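Local coordinates for ecdysteroid-phosphate phosphatase (Bombyx mori, PDB 3C7T), which catalyses the release of active ecdysteroids from their inactive 22-phosphates through its histidine phosphatase domain, and also has protein tyrosine phosphatase activity, at residues W6-R11 with S242-P247; E95-F100 with I188-A193; I112-G117 with L143-T148; R205-M210 with G235-V240. One frame throughout, in Å; residues are numbered along the deposited sequence.

Contact 1: W6-R11 with S242-P247; sequences WVFALR and SPPCPP. With WO4 (tungstate(VI)ion), chain E.
Pro244 meets the aromatic side chains of Trp6 and Phe8 tip to tip, and its CD atom is the point that touches both. Over the indole, CD stands 4.1 Å from the centroid of the Trp6 six-membered ring and 24° off the ring normal, which meets the definition of a CH-pi contact. Toward Phe8 the same carbon lies 3.5 Å from CE1, in an oblique approach. The two rings are therefore joined by one pyrrolidine, and Phe8 CZ itself sits 3.1 Å above the indole plane toward its rim, on the face that Pro244 also uses. At the edge of the indole, Ser242 O lies near the ring plane, 3.7 Å from Trp6 CZ3. No hydrogen bond joins the two segments, so the contact rests on ring packing at the surface.

At the other end of the strand, away from this contact, Arg11 binds the tungstate, consistent with its inferred active-site role: NE donates to O1 at 2.7 Å and NH2 to O3 at 3.1 Å, the first with an N-H...O angle of 150°.

Strand 5-11 runs between strands 187-191 and 230-235 in the central mixed sheet of the histidine phosphatase domain. The proline-rich loop follows edge strand 239-241 and passes over that sheet, with Pro243 packing on Ala232 and on Trp258 of the second subunit.

Contact 2: E95-F100 with I188-A193; sequences ETAQGF and IFIGHA. With WO4 (tungstate(VI)ion), chain E.
Ile188 points its CD1 at the face of Phe100 while Ile190 splits its branches between Ala97 and Thr96, in a wholly apolar seam that leads within two residues to the tungstate site, which probably marks where substrate phosphate binds. There His192 ND1 donates to O4 at 2.6 Å with the oxygen near the ring plane, while Ala193 N donates to O1. This is consistent with the active-site role inferred for His192; His192 NE2 is hydrogen-bonded to Ser88 OG.

The helix seam has no hydrogen bond across it. Ile188 and Phe100 reach toward each other tip to tip: CD1 lies 3.9 Å from the ring centroid and 19° off its normal, a CH-pi contact over the face. Phe100 CG is anti to the backbone N (chi1 172°), which puts CG on the side of the strand. An alanine in place of Phe100 would probably open a gap beside Ile188 CD1, which would lose the ring face it packs on. Ile190 CD1 comes within 3.5 Å of Ala97 CA, setting the methyl against the helix backbone, and its CG2 lies 3.8 Å from Thr96 CB. The hydroxyl of Thr96 is held elsewhere, by Arg92 O and Gly13 N, next to the phosphohistidine-forming His12.

The axes of 95-100 and 188-191 approach to 8.5 Å, with 134° between their directions. Helix 91-104 packs on one face of the parallel part of the sheet, where strand 187-191 lies between 84-87 and 5-11, with helix 62-77 flanking Thr96 and Phe100.

Contact 3: I112-G117 with L143-T148; sequences IKVEPG and LNVDMT
A single beta bridge, Ile112 with Val145, attaches the loop after helix 135-140 to strand 112-114. Ile112 N donates to Asn144 O at 2.8 Å, and Asp146 N returns a bond to Ile112 O at 2.7 Å; each has an N-H...O angle of 174°. Asn144 is the centre of an inverse gamma turn, closed by Val145 N on Leu143 O. Strand 112-114 is the outermost strand on this side of the chain's mixed sheet, and the loop borders it on the side away from strand 84-87. One water extends the pairing by accepting from Val114 N and donating to Asp146 O.

The side chains of Lys113 and Asp146 lie alongside each other and point the same way. The lysine chain bends at chi3 and chi4, and its NZ ends 3.4 Å from Asp146 OD2, a weak bond within a salt bridge. The other carboxylate oxygen, OD1, takes both Thr148 N and Thr148 OG1 from the same face of its plane, and the backbone bond makes an Asx turn. Val114 CG2 rests 4.1 Å from Val145 CG1.

Contact 4: R205-M210 with G235-V240; sequences RLRDDM and GKPWDV
Charge and hydrogen bonding converge on the guanidinium of Arg207. NH1 donates to Trp238 O at 2.9 Å, coming from above the carbonyl plane (71° out of it), and forms a weak bond and salt bridge with Asp239 OD1 at 3.4 Å. The guanidinium and the Asp239 carboxylate are turned 63° apart, so the pair is not a flat two-bond bridge. NH2 lies 3.5 Å from Asp209 OD2, which stands well out of the guanidinium plane, so that pair acts by charge alone. These three residues make a salt-bridge network, and Asp239 OD2 has a second partner in Arg4. The arginine chain bends at chi3 (71°), which turns NE out of the line of the chain. An alanine in place of Arg207 would probably leave Asp209 and Asp239 without the positive charge between them and Trp238 O without this donor.

Segment 235-240 spans the turn of a beta hairpin, between antiparallel strands 230-235 and 239-241, with cis peptide bonds before Lys236 and Pro237; segment 205-210 follows helix 193-204.

Two apolar contacts accompany the network. Pro237 CB lies over one guanidinium face, 3.6 Å from NH1, and Leu206 CB approaches Trp238 CD1 obliquely at 4.3 Å. Trp238 N is buried here without a modelled partner.

How the contacts relate
Contact 2 is the core contact, with its centre about 3 Å from that of the chain, and all its touching residues are buried; contact 3 is partly buried, and contacts 1 and 4 lie at the surface. All four reach the same mixed sheet. Probable backbone hydrogen bonds join Leu10 to Phe189 and Gly191; segments 6-11 and 188-193 both reach the tungstate, though contact 1 itself lies away from it. Gln98 OE1 probably binds Asn144 N, tying contact 2 to contact 3, whereas Val7 packs on Trp238 between contacts 1 and 4. Chemistry follows place: apolar packing in contacts 1 and 2, backbone pairing at one sheet edge in contact 3, charge at the other in contact 4.

Contact 1: W6-R11 with S242-P247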
# COMPACT_ATOMS: atom_id res chain seq x y z
N TRP A 6 -7.73 26.45 5.23
CA TRP A 6 -6.62 25.49 5.40
C TRP A 6 -5.53 25.66 4.35
O TRP A 6 -5.80 25.86 3.17
CB TRP A 6 -7.11 24.05 5.27
CG TRP A 6 -8.07 23.53 6.28
CD1 TRP A 6 -9.43 23.50 6.18
CD2 TRP A 6 -7.75 22.89 7.52
NE1 TRP A 6 -9.98 22.90 7.30
CE2 TRP A 6 -8.97 22.52 8.13
CE3 TRP A 6 -6.54 22.61 8.18
CZ2 TRP A 6 -9.01 21.87 9.38
CZ3 TRP A 6 -6.59 21.96 9.41
CH2 TRP A 6 -7.81 21.61 10.00
N VAL A 7 -4.28 25.55 4.78
CA VAL A 7 -3.18 25.39 3.84
C VAL A 7 -2.40 24.13 4.28
O VAL A 7 -2.04 23.99 5.46
CB VAL A 7 -2.27 26.64 3.79
CG1 VAL A 7 -1.06 26.39 2.90
CG2 VAL A 7 -3.06 27.87 3.28
N PHE A 8 -2.19 23.23 3.33
CA PHE A 8 -1.57 21.94 3.61
C PHE A 8 -0.27 21.79 2.88
O PHE A 8 -0.07 22.42 1.83
CB PHE A 8 -2.50 20.81 3.16
CG PHE A 8 -3.81 20.77 3.88
CD1 PHE A 8 -3.85 20.49 5.24
CD2 PHE A 8 -4.99 20.99 3.20
CE1 PHE A 8 -5.06 20.43 5.91
CE2 PHE A 8 -6.22 20.94 3.87
CZ PHE A 8 -6.25 20.66 5.21
N ALA A 9 0.62 20.95 3.41
CA ALA A 9 1.85 20.61 2.70
C ALA A 9 2.00 19.11 2.83
O ALA A 9 1.78 18.53 3.90
CB ALA A 9 3.05 21.29 3.31
N LEU A 10 2.32 18.48 1.71
CA LEU A 10 2.36 17.02 1.64
C LEU A 10 3.64 16.54 0.97
O LEU A 10 3.94 16.96 -0.15
CB LEU A 10 1.13 16.54 0.86
CG LEU A 10 0.88 15.05 0.61
CD1 LEU A 10 0.56 14.32 1.93
CD2 LEU A 10 -0.26 14.87 -0.33
N ARG A 11 4.40 15.66 1.63
CA ARG A 11 5.54 15.01 0.94
C ARG A 11 5.01 13.96 -0.07
O ARG A 11 3.95 13.35 0.14
CB ARG A 11 6.49 14.32 1.95
CG ARG A 11 7.80 13.86 1.32
CD ARG A 11 8.65 13.05 2.30
NE ARG A 11 9.79 12.48 1.62
CZ ARG A 11 10.41 11.36 2.01
NH1 ARG A 11 9.99 10.66 3.06
NH2 ARG A 11 11.43 10.90 1.31
N SER A 242 -3.13 20.64 14.05
CA SER A 242 -3.33 19.25 13.67
C SER A 242 -4.07 19.19 12.32
O SER A 242 -5.07 19.88 12.13
CB SER A 242 -4.15 18.54 14.74
OG SER A 242 -4.34 17.19 14.37
N PRO A 243 -3.57 18.38 11.37
CA PRO A 243 -4.40 18.18 10.17
C PRO A 243 -5.74 17.46 10.47
O PRO A 243 -5.87 16.81 11.49
CB PRO A 243 -3.48 17.37 9.23
CG PRO A 243 -2.09 17.44 9.85
CD PRO A 243 -2.28 17.65 11.30
N PRO A 244 -6.73 17.61 9.58
CA PRO A 244 -8.07 17.05 9.83
C PRO A 244 -8.18 15.53 9.70
O PRO A 244 -9.23 14.97 10.03
CB PRO A 244 -8.93 17.72 8.76
CG PRO A 244 -7.95 18.02 7.64
CD PRO A 244 -6.66 18.35 8.30
N CYS A 245 -7.12 14.89 9.21
CA CYS A 245 -7.08 13.44 9.08
C CYS A 245 -5.82 12.87 9.74
O CYS A 245 -4.82 13.60 9.87
CB CYS A 245 -7.17 13.05 7.60
SG CYS A 245 -5.70 13.42 6.62
N PRO A 246 -5.85 11.59 10.16
CA PRO A 246 -4.71 11.01 10.92
C PRO A 246 -3.41 10.87 10.11
O PRO A 246 -3.44 10.97 8.88
CB PRO A 246 -5.21 9.62 11.33
CG PRO A 246 -6.54 9.41 10.69
CD PRO A 246 -6.93 10.61 9.90
N PRO A 247 -2.28 10.63 10.79
CA PRO A 247 -1.05 10.24 10.10
C PRO A 247 -1.13 8.78 9.68
O PRO A 247 -2.19 8.16 9.84
CB PRO A 247 0.03 10.43 11.17
CG PRO A 247 -0.66 10.27 12.45
CD PRO A 247 -2.11 10.71 12.25
W WO4 E . 12.06 13.61 -1.41
O1 WO4 E . 11.05 14.36 0.06
O2 WO4 E . 13.84 14.33 -0.92
O3 WO4 E . 12.44 11.67 -1.50
O4 WO4 E . 11.77 14.41 -3.18

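Contact 2: E95-F100 with I188-A193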
# COMPACT_ATOMS: atom_id res chain seq x y z
N GLU A 95 2.50 12.97 -9.45
CA GLU A 95 1.73 11.75 -9.23
C GLU A 95 1.11 11.71 -7.85
O GLU A 95 -0.01 11.23 -7.72
CB GLU A 95 2.56 10.50 -9.49
CG GLU A 95 3.00 10.34 -10.96
CD GLU A 95 3.74 9.02 -11.19
OE1 GLU A 95 4.61 8.66 -10.36
OE2 GLU A 95 3.47 8.34 -12.21
N THR A 96 1.80 12.23 -6.84
CA THR A 96 1.20 12.28 -5.51
C THR A 96 -0.05 13.17 -5.55
O THR A 96 -1.09 12.86 -4.95
CB THR A 96 2.20 12.75 -4.47
OG1 THR A 96 3.32 11.85 -4.50
CG2 THR A 96 1.56 12.76 -3.02
N ALA A 97 0.07 14.27 -6.28
CA ALA A 97 -1.05 15.22 -6.40
C ALA A 97 -2.26 14.52 -7.03
O ALA A 97 -3.40 14.70 -6.56
CB ALA A 97 -0.61 16.44 -7.23
N GLN A 98 -2.02 13.75 -8.09
CA GLN A 98 -3.13 13.03 -8.71
C GLN A 98 -3.73 11.97 -7.78
O GLN A 98 -4.95 11.89 -7.67
CB GLN A 98 -2.73 12.39 -10.04
CG GLN A 98 -3.92 11.81 -10.82
CD GLN A 98 -4.95 12.87 -11.15
OE1 GLN A 98 -4.61 13.93 -11.68
NE2 GLN A 98 -6.21 12.61 -10.82
N GLY A 99 -2.89 11.16 -7.11
CA GLY A 99 -3.41 10.18 -6.14
C GLY A 99 -4.22 10.87 -5.06
O GLY A 99 -5.32 10.43 -4.70
N PHE A 100 -3.72 12.01 -4.57
CA PHE A 100 -4.43 12.76 -3.55
C PHE A 100 -5.84 13.16 -4.06
O PHE A 100 -6.87 12.94 -3.39
CB PHE A 100 -3.61 14.01 -3.16
CG PHE A 100 -4.33 14.94 -2.25
CD1 PHE A 100 -4.43 14.68 -0.89
CD2 PHE A 100 -4.89 16.13 -2.75
CE1 PHE A 100 -5.11 15.54 -0.04
CE2 PHE A 100 -5.56 17.00 -1.90
CZ PHE A 100 -5.66 16.70 -0.54
N ILE A 188 -3.23 23.24 -1.12
CA ILE A 188 -2.24 22.18 -0.83
C ILE A 188 -1.00 22.31 -1.71
O ILE A 188 -1.09 22.53 -2.93
CB ILE A 188 -2.83 20.76 -0.86
CG1 ILE A 188 -1.82 19.74 -0.28
CG2 ILE A 188 -3.32 20.36 -2.25
CD1 ILE A 188 -2.42 18.38 0.11
N PHE A 189 0.16 22.23 -1.06
CA PHE A 189 1.47 22.22 -1.72
C PHE A 189 2.01 20.80 -1.62
O PHE A 189 2.19 20.29 -0.51
CB PHE A 189 2.44 23.14 -0.99
CG PHE A 189 2.03 24.60 -0.99
CD1 PHE A 189 1.91 25.30 -2.20
CD2 PHE A 189 1.79 25.25 0.21
CE1 PHE A 189 1.54 26.65 -2.20
CE2 PHE A 189 1.42 26.62 0.23
CZ PHE A 189 1.28 27.30 -0.99
N ILE A 190 2.21 20.16 -2.77
CA ILE A 190 2.62 18.76 -2.80
C ILE A 190 4.03 18.69 -3.34
O ILE A 190 4.30 19.07 -4.49
CB ILE A 190 1.63 17.90 -3.60
CG1 ILE A 190 0.28 17.94 -2.87
CG2 ILE A 190 2.18 16.46 -3.76
CD1 ILE A 190 -0.92 17.44 -3.66
N GLY A 191 4.95 18.25 -2.48
CA GLY A 191 6.36 18.41 -2.78
C GLY A 191 7.26 17.39 -2.11
O GLY A 191 7.08 16.19 -2.23
N HIS A 192 8.24 17.92 -1.39
CA HIS A 192 9.38 17.16 -0.90
C HIS A 192 9.34 17.21 0.63
O HIS A 192 8.45 17.84 1.19
CB HIS A 192 10.66 17.82 -1.46
CG HIS A 192 10.69 17.88 -2.96
ND1 HIS A 192 11.05 16.81 -3.76
CD2 HIS A 192 10.36 18.89 -3.81
CE1 HIS A 192 10.94 17.15 -5.03
NE2 HIS A 192 10.54 18.41 -5.09
N ALA A 193 10.27 16.54 1.32
CA ALA A 193 10.26 16.50 2.79
C ALA A 193 10.35 17.92 3.37
O ALA A 193 9.65 18.25 4.34
CB ALA A 193 11.40 15.63 3.32
W WO4 E . 12.06 13.61 -1.41
O1 WO4 E . 11.05 14.36 0.06
O2 WO4 E . 13.84 14.33 -0.92
O3 WO4 E . 12.44 11.67 -1.50
O4 WO4 E . 11.77 14.41 -3.18

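Contact 3: I112-G117 with L143-T148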
# COMPACT_ATOMS: atom_id res chain seq x y z
N ILE A 112 -4.03 20.23 -11.23
CA ILE A 112 -2.70 20.29 -10.63
C ILE A 112 -1.87 21.39 -11.29
O ILE A 112 -1.62 21.34 -12.51
CB ILE A 112 -1.95 18.95 -10.76
CG1 ILE A 112 -2.77 17.82 -10.12
CG2 ILE A 112 -0.56 19.04 -10.10
CD1 ILE A 112 -2.35 16.46 -10.57
N LYS A 113 -1.46 22.37 -10.49
CA LYS A 113 -0.65 23.48 -10.96
C LYS A 113 0.82 23.18 -10.68
O LYS A 113 1.24 23.18 -9.53
CB LYS A 113 -1.07 24.77 -10.25
CG LYS A 113 -2.53 25.18 -10.51
CD LYS A 113 -2.88 26.50 -9.83
CE LYS A 113 -4.32 26.52 -9.32
NZ LYS A 113 -5.30 26.02 -10.34
N VAL A 114 1.58 22.93 -11.74
CA VAL A 114 2.98 22.51 -11.61
C VAL A 114 3.81 23.77 -11.41
O VAL A 114 3.87 24.65 -12.29
CB VAL A 114 3.44 21.66 -12.83
CG1 VAL A 114 4.96 21.45 -12.83
CG2 VAL A 114 2.71 20.32 -12.84
N GLU A 115 4.42 23.85 -10.24
CA GLU A 115 5.10 25.05 -9.78
C GLU A 115 6.57 24.73 -9.49
O GLU A 115 6.89 24.10 -8.48
CB GLU A 115 4.42 25.56 -8.51
CG GLU A 115 5.07 26.80 -7.92
CD GLU A 115 5.33 27.86 -8.99
OE1 GLU A 115 4.34 28.36 -9.58
OE2 GLU A 115 6.52 28.17 -9.23
N PRO A 116 7.48 25.14 -10.39
CA PRO A 116 8.91 24.93 -10.13
C PRO A 116 9.42 25.61 -8.85
O PRO A 116 10.46 25.20 -8.29
CB PRO A 116 9.59 25.50 -11.39
CG PRO A 116 8.50 25.41 -12.44
CD PRO A 116 7.25 25.75 -11.71
N GLY A 117 8.69 26.60 -8.35
CA GLY A 117 9.05 27.22 -7.07
C GLY A 117 9.13 26.19 -5.96
O GLY A 117 9.90 26.35 -5.02
N LEU A 143 -2.60 12.58 -15.94
CA LEU A 143 -2.55 13.44 -14.75
C LEU A 143 -3.33 14.72 -15.01
O LEU A 143 -3.16 15.36 -16.06
CB LEU A 143 -1.09 13.75 -14.36
CG LEU A 143 -0.22 12.51 -14.14
CD1 LEU A 143 1.23 12.90 -13.86
CD2 LEU A 143 -0.76 11.63 -13.00
N ASN A 144 -4.19 15.09 -14.08
CA ASN A 144 -5.06 16.26 -14.27
C ASN A 144 -4.36 17.61 -14.07
O ASN A 144 -4.69 18.39 -13.19
CB ASN A 144 -6.29 16.16 -13.37
CG ASN A 144 -7.44 17.02 -13.85
OD1 ASN A 144 -7.55 17.31 -15.04
ND2 ASN A 144 -8.31 17.43 -12.92
N VAL A 145 -3.39 17.89 -14.93
CA VAL A 145 -2.53 19.05 -14.80
C VAL A 145 -3.18 20.28 -15.46
O VAL A 145 -3.81 20.17 -16.52
CB VAL A 145 -1.12 18.77 -15.41
CG1 VAL A 145 -0.33 20.05 -15.62
CG2 VAL A 145 -0.34 17.78 -14.53
N ASP A 146 -3.03 21.44 -14.82
CA ASP A 146 -3.53 22.70 -15.37
C ASP A 146 -2.66 23.18 -16.54
O ASP A 146 -1.52 23.60 -16.34
CB ASP A 146 -3.56 23.77 -14.26
CG ASP A 146 -4.40 24.98 -14.61
OD1 ASP A 146 -4.72 25.18 -15.81
OD2 ASP A 146 -4.74 25.73 -13.67
N MET A 147 -3.21 23.14 -17.75
CA MET A 147 -2.49 23.53 -18.98
C MET A 147 -2.25 25.04 -19.12
O MET A 147 -1.31 25.48 -19.78
CB MET A 147 -3.25 23.05 -20.22
CG MET A 147 -3.18 21.55 -20.46
SD MET A 147 -1.46 21.04 -20.56
CE MET A 147 -1.62 19.79 -21.84
N THR A 148 -3.12 25.83 -18.50
CA THR A 148 -3.02 27.28 -18.60
C THR A 148 -2.41 27.91 -17.35
O THR A 148 -2.54 29.11 -17.12
CB THR A 148 -4.39 27.92 -18.93
OG1 THR A 148 -5.34 27.57 -17.91
CG2 THR A 148 -4.91 27.42 -20.29
O HOH W 1 0.76 23.22 -14.60

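Contact 4: R205-M210 with G235-V240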
# COMPACT_ATOMS: atom_id res chain seq x y z
N ARG A 205 5.89 34.09 7.97
CA ARG A 205 6.41 35.35 7.42
C ARG A 205 5.32 36.26 6.83
O ARG A 205 5.57 37.45 6.58
CB ARG A 205 7.54 35.09 6.42
CG ARG A 205 8.86 34.83 7.12
CD ARG A 205 9.91 34.27 6.20
NE ARG A 205 11.15 33.90 6.91
CZ ARG A 205 11.29 32.84 7.70
NH1 ARG A 205 10.27 32.01 7.93
NH2 ARG A 205 12.46 32.61 8.28
N LEU A 206 4.13 35.71 6.60
CA LEU A 206 2.98 36.51 6.15
C LEU A 206 2.27 37.18 7.32
O LEU A 206 1.44 38.07 7.13
CB LEU A 206 2.00 35.68 5.32
CG LEU A 206 2.44 35.27 3.91
CD1 LEU A 206 1.44 34.31 3.28
CD2 LEU A 206 2.64 36.48 3.01
N ARG A 207 2.60 36.75 8.54
CA ARG A 207 2.09 37.40 9.75
C ARG A 207 2.94 38.61 10.11
O ARG A 207 4.12 38.70 9.76
CB ARG A 207 2.08 36.43 10.93
CG ARG A 207 1.02 35.33 10.86
CD ARG A 207 1.27 34.30 11.96
NE ARG A 207 0.97 34.82 13.29
CZ ARG A 207 0.06 34.31 14.12
NH1 ARG A 207 -0.65 33.24 13.79
NH2 ARG A 207 -0.14 34.88 15.30
N ASP A 208 2.32 39.54 10.81
CA ASP A 208 3.02 40.71 11.32
C ASP A 208 3.17 40.62 12.83
O ASP A 208 3.94 41.35 13.44
CB ASP A 208 2.27 41.98 10.90
CG ASP A 208 2.49 42.32 9.43
OD1 ASP A 208 3.65 42.22 8.98
OD2 ASP A 208 1.52 42.69 8.74
N ASP A 209 2.43 39.68 13.43
CA ASP A 209 2.40 39.47 14.87
C ASP A 209 3.79 39.18 15.43
O ASP A 209 4.21 39.78 16.43
CB ASP A 209 1.43 38.34 15.24
CG ASP A 209 -0.02 38.71 14.99
OD1 ASP A 209 -0.54 39.60 15.69
OD2 ASP A 209 -0.64 38.09 14.10
N MET A 210 4.50 38.25 14.79
CA MET A 210 5.79 37.82 15.31
C MET A 210 6.88 37.80 14.25
O MET A 210 7.05 36.81 13.53
CB MET A 210 5.68 36.48 16.03
CG MET A 210 5.30 36.63 17.50
SD MET A 210 4.45 35.20 18.20
CE MET A 210 5.79 34.00 18.30
N GLY A 235 -5.66 29.81 9.02
CA GLY A 235 -5.63 31.26 9.20
C GLY A 235 -6.53 31.95 8.21
O GLY A 235 -7.36 31.31 7.58
N LYS A 236 -6.37 33.27 8.05
CA LYS A 236 -5.46 34.08 8.86
C LYS A 236 -5.99 34.25 10.29
O LYS A 236 -7.19 34.12 10.53
CB LYS A 236 -5.29 35.45 8.21
CG LYS A 236 -4.95 35.42 6.72
CD LYS A 236 -4.43 36.79 6.25
CE LYS A 236 -5.55 37.76 6.00
NZ LYS A 236 -5.01 39.08 5.55
N PRO A 237 -5.10 34.52 11.27
CA PRO A 237 -3.65 34.55 11.11
C PRO A 237 -3.15 33.11 11.13
O PRO A 237 -3.78 32.24 11.77
CB PRO A 237 -3.19 35.30 12.35
CG PRO A 237 -4.17 34.89 13.39
CD PRO A 237 -5.49 34.79 12.66
N TRP A 238 -2.04 32.85 10.46
CA TRP A 238 -1.60 31.47 10.22
C TRP A 238 -1.05 30.75 11.45
O TRP A 238 -0.00 31.13 11.98
CB TRP A 238 -0.60 31.46 9.06
CG TRP A 238 -1.20 32.00 7.80
CD1 TRP A 238 -0.91 33.20 7.20
CD2 TRP A 238 -2.22 31.39 7.01
NE1 TRP A 238 -1.68 33.36 6.07
CE2 TRP A 238 -2.49 32.26 5.93
CE3 TRP A 238 -2.93 30.18 7.10
CZ2 TRP A 238 -3.44 31.95 4.95
CZ3 TRP A 238 -3.87 29.88 6.14
CH2 TRP A 238 -4.12 30.77 5.06
N ASP A 239 -1.78 29.71 11.90
CA ASP A 239 -1.38 28.85 13.02
C ASP A 239 -1.08 27.40 12.56
O ASP A 239 -1.89 26.81 11.84
CB ASP A 239 -2.50 28.75 14.07
CG ASP A 239 -2.73 30.03 14.85
OD1 ASP A 239 -1.78 30.52 15.51
OD2 ASP A 239 -3.88 30.54 14.84
N VAL A 240 0.04 26.84 13.02
CA VAL A 240 0.34 25.40 12.86
C VAL A 240 -0.61 24.56 13.72
O VAL A 240 -0.61 24.68 14.96
CB VAL A 240 1.81 25.06 13.25
CG1 VAL A 240 2.01 23.55 13.38
CG2 VAL A 240 2.78 25.65 12.24